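Local atomic coordinates of glutathione S-transferase (PDB entry 6GZF), a protein that probably transfers glutathione to or from small molecules as a Xi-class glutathione transferase of the haloalkaliphilic archaeon Natrialba magadii. Residues M154-D158 with E238-A242. Residues are numbered along the deposited sequence; the frame is centred on the assembly and turned at random.
Sequences MRMFD and EADIA
The carboxylate of Glu238 meets the guanidinium of Arg155 at its edge, with Glu238 CD in the guanidinium plane and the carboxylate itself turned 47° from it. A salt bridge results: Arg155 NE donates to Glu238 OE1 over 3.2 Å at a near-straight 166°, approaching from the syn side but 29° out of the carboxylate plane, while its second, more bent bond to OE2 is weak. The bends of the arginine chain at chi2 and chi3 turn NE toward the acid instead of letting the chain run straight on. Asp158 faces Glu238 from across the contact, its carboxylate plane tilted against that of the glutamate, and Asp158 OD2 stands close to Glu238 OE2. Both are acceptors of like charge, and the pair is not a hydrogen bond. The apolar part of the contact lies alongside: the Met154 side chain runs beside that of Glu238, the two pointing contrary ways, with Met154 CE 3.8 Å from Glu238 CB, and Met154 SD rests against Ile241 CG2 at 3.8 Å. A lysine in place of Glu238 would probably set a second cation against Arg155, whose NE would lose its acceptor here. The segments cross with their axes 11.7 Å apart, a spacing bridged by side chains. They join helix 150-159 of the thioredoxin-like N-terminal domain to helix 238-247 of the helical C-terminal domain, making this part of the interdomain interface of the GST fold. Arg155 NH1 also forms a salt bridge with Asp181, and Tyr172 adds a cation-pi contact. Chemically, Arg155 thus probably offsets the charge of Glu238 and of Asp181, while Asp158, whose side chain also touches Lys77, stands beside Glu238 as a like charge; their closeness probably raises the cost of keeping both acids ionised.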
ATOM      1  N   MET A 154       4.019  25.077  17.816  1.00 18.24           N
ATOM      2  CA  MET A 154       5.443  24.868  17.579  1.00 23.15           C
ATOM      3  C   MET A 154       6.193  26.195  17.626  1.00 23.92           C
ATOM      4  O   MET A 154       7.251  26.301  18.246  1.00 23.79           O
ATOM      5  CB  MET A 154       5.675  24.182  16.230  1.00 16.89           C
ATOM      6  CG  MET A 154       7.131  24.184  15.785  1.00 15.66           C
ATOM      7  SD  MET A 154       7.487  23.054  14.424  1.00 23.06           S
ATOM      8  CE  MET A 154       6.550  23.807  13.095  1.00 21.19           C
ATOM      9  N   ARG A 155       5.626  27.204  16.972  1.00 27.17           N
ATOM     10  CA  ARG A 155       6.236  28.527  16.902  1.00 18.51           C
ATOM     11  C   ARG A 155       6.371  29.179  18.277  1.00 18.38           C
ATOM     12  O   ARG A 155       7.436  29.689  18.625  1.00 22.31           O
ATOM     13  CB  ARG A 155       5.425  29.437  15.975  1.00 28.49           C
ATOM     14  CG  ARG A 155       5.901  30.882  15.946  1.00 21.56           C
ATOM     15  CD  ARG A 155       7.335  30.990  15.457  1.00 22.33           C
ATOM     16  NE  ARG A 155       7.495  30.452  14.109  1.00 23.41           N
ATOM     17  CZ  ARG A 155       7.272  31.148  12.999  1.00 37.16           C
ATOM     18  NH1 ARG A 155       7.442  30.580  11.812  1.00 36.54           N
ATOM     19  NH2 ARG A 155       6.877  32.411  13.075  1.00 33.83           N
ATOM     20  N   MET A 156       5.297  29.161  19.058  1.00 17.77           N
ATOM     21  CA  MET A 156       5.316  29.810  20.363  1.00 21.11           C
ATOM     22  C   MET A 156       6.154  29.018  21.371  1.00 21.33           C
ATOM     23  O   MET A 156       6.726  29.596  22.296  1.00 27.04           O
ATOM     24  CB  MET A 156       3.893  30.018  20.887  1.00 21.26           C
ATOM     25  CG  MET A 156       3.145  28.753  21.258  1.00 25.46           C
ATOM     26  SD  MET A 156       1.466  29.119  21.810  1.00 29.72           S
ATOM     27  CE  MET A 156       0.652  29.460  20.250  1.00 23.35           C
ATOM     28  N   PHE A 157       6.230  27.702  21.188  1.00 24.55           N
ATOM     29  CA  PHE A 157       7.166  26.883  21.956  1.00 18.84           C
ATOM     30  C   PHE A 157       8.589  27.336  21.667  1.00 23.21           C
ATOM     31  O   PHE A 157       9.462  27.306  22.533  1.00 20.49           O
ATOM     32  CB  PHE A 157       7.027  25.397  21.612  1.00 21.80           C
ATOM     33  CG  PHE A 157       5.926  24.690  22.349  1.00 22.28           C
ATOM     34  CD1 PHE A 157       5.000  25.394  23.097  1.00 23.72           C
ATOM     35  CD2 PHE A 157       5.829  23.307  22.301  1.00 20.71           C
ATOM     36  CE1 PHE A 157       3.990  24.735  23.774  1.00 23.91           C
ATOM     37  CE2 PHE A 157       4.824  22.642  22.977  1.00 19.35           C
ATOM     38  CZ  PHE A 157       3.904  23.356  23.715  1.00 21.15           C
ATOM     39  N   ASP A 158       8.799  27.761  20.427  1.00 26.62           N
ATOM     40  CA  ASP A 158      10.121  28.082  19.913  1.00 22.95           C
ATOM     41  C   ASP A 158      10.601  29.475  20.322  1.00 27.22           C
ATOM     42  O   ASP A 158      11.764  29.657  20.675  1.00 29.00           O
ATOM     43  CB  ASP A 158      10.108  27.962  18.386  1.00 21.71           C
ATOM     44  CG  ASP A 158      11.496  27.935  17.785  1.00 28.66           C
ATOM     45  OD1 ASP A 158      12.459  27.616  18.510  1.00 20.10           O
ATOM     46  OD2 ASP A 158      11.621  28.224  16.579  1.00 26.75           O
ATOM     47  N   GLU A 238      12.247  25.039  12.220  1.00 28.34           N
ATOM     48  CA  GLU A 238      10.886  24.516  12.272  1.00 25.38           C
ATOM     49  C   GLU A 238      10.493  23.870  10.950  1.00 29.11           C
ATOM     50  O   GLU A 238       9.666  22.959  10.916  1.00 28.63           O
ATOM     51  CB  GLU A 238       9.890  25.625  12.610  1.00 26.99           C
ATOM     52  CG  GLU A 238      10.097  26.287  13.959  1.00 22.13           C
ATOM     53  CD  GLU A 238       9.004  27.291  14.276  1.00 29.96           C
ATOM     54  OE1 GLU A 238       8.035  27.378  13.492  1.00 30.02           O
ATOM     55  OE2 GLU A 238       9.110  27.991  15.304  1.00 29.66           O
ATOM     56  N   ALA A 239      11.084  24.359   9.864  1.00 29.87           N
ATOM     57  CA  ALA A 239      10.809  23.844   8.528  1.00 28.70           C
ATOM     58  C   ALA A 239      11.147  22.361   8.437  1.00 26.78           C
ATOM     59  O   ALA A 239      10.464  21.598   7.753  1.00 30.80           O
ATOM     60  CB  ALA A 239      11.589  24.630   7.488  1.00 26.05           C
ATOM     61  N   ASP A 240      12.203  21.959   9.137  1.00 26.40           N
ATOM     62  CA  ASP A 240      12.628  20.565   9.147  1.00 26.03           C
ATOM     63  C   ASP A 240      11.687  19.704   9.983  1.00 19.76           C
ATOM     64  O   ASP A 240      11.460  18.537   9.668  1.00 25.59           O
ATOM     65  CB  ASP A 240      14.058  20.445   9.676  1.00 24.11           C
ATOM     66  CG  ASP A 240      15.034  21.325   8.919  1.00 29.86           C
ATOM     67  OD1 ASP A 240      15.206  22.498   9.313  1.00 27.26           O
ATOM     68  OD2 ASP A 240      15.621  20.847   7.926  1.00 31.48           O
ATOM     69  N   ILE A 241      11.144  20.286  11.048  1.00 22.07           N
ATOM     70  CA  ILE A 241      10.230  19.570  11.932  1.00 20.26           C
ATOM     71  C   ILE A 241       8.919  19.245  11.216  1.00 19.15           C
ATOM     72  O   ILE A 241       8.364  18.158  11.383  1.00 19.55           O
ATOM     73  CB  ILE A 241       9.934  20.380  13.211  1.00 16.45           C
ATOM     74  CG1 ILE A 241      11.237  20.697  13.950  1.00 20.10           C
ATOM     75  CG2 ILE A 241       8.979  19.621  14.123  1.00 16.62           C
ATOM     76  CD1 ILE A 241      11.034  21.354  15.296  1.00 23.69           C
ATOM     77  N   ALA A 242       8.436  20.189  10.416  1.00 20.34           N
ATOM     78  CA  ALA A 242       7.223  19.985   9.633  1.00 22.88           C
ATOM     79  C   ALA A 242       7.413  18.854   8.627  1.00 17.87           C
ATOM     80  O   ALA A 242       6.551  17.987   8.481  1.00 18.33           O
ATOM     81  CB  ALA A 242       6.829  21.269   8.922  1.00 18.82           C
TER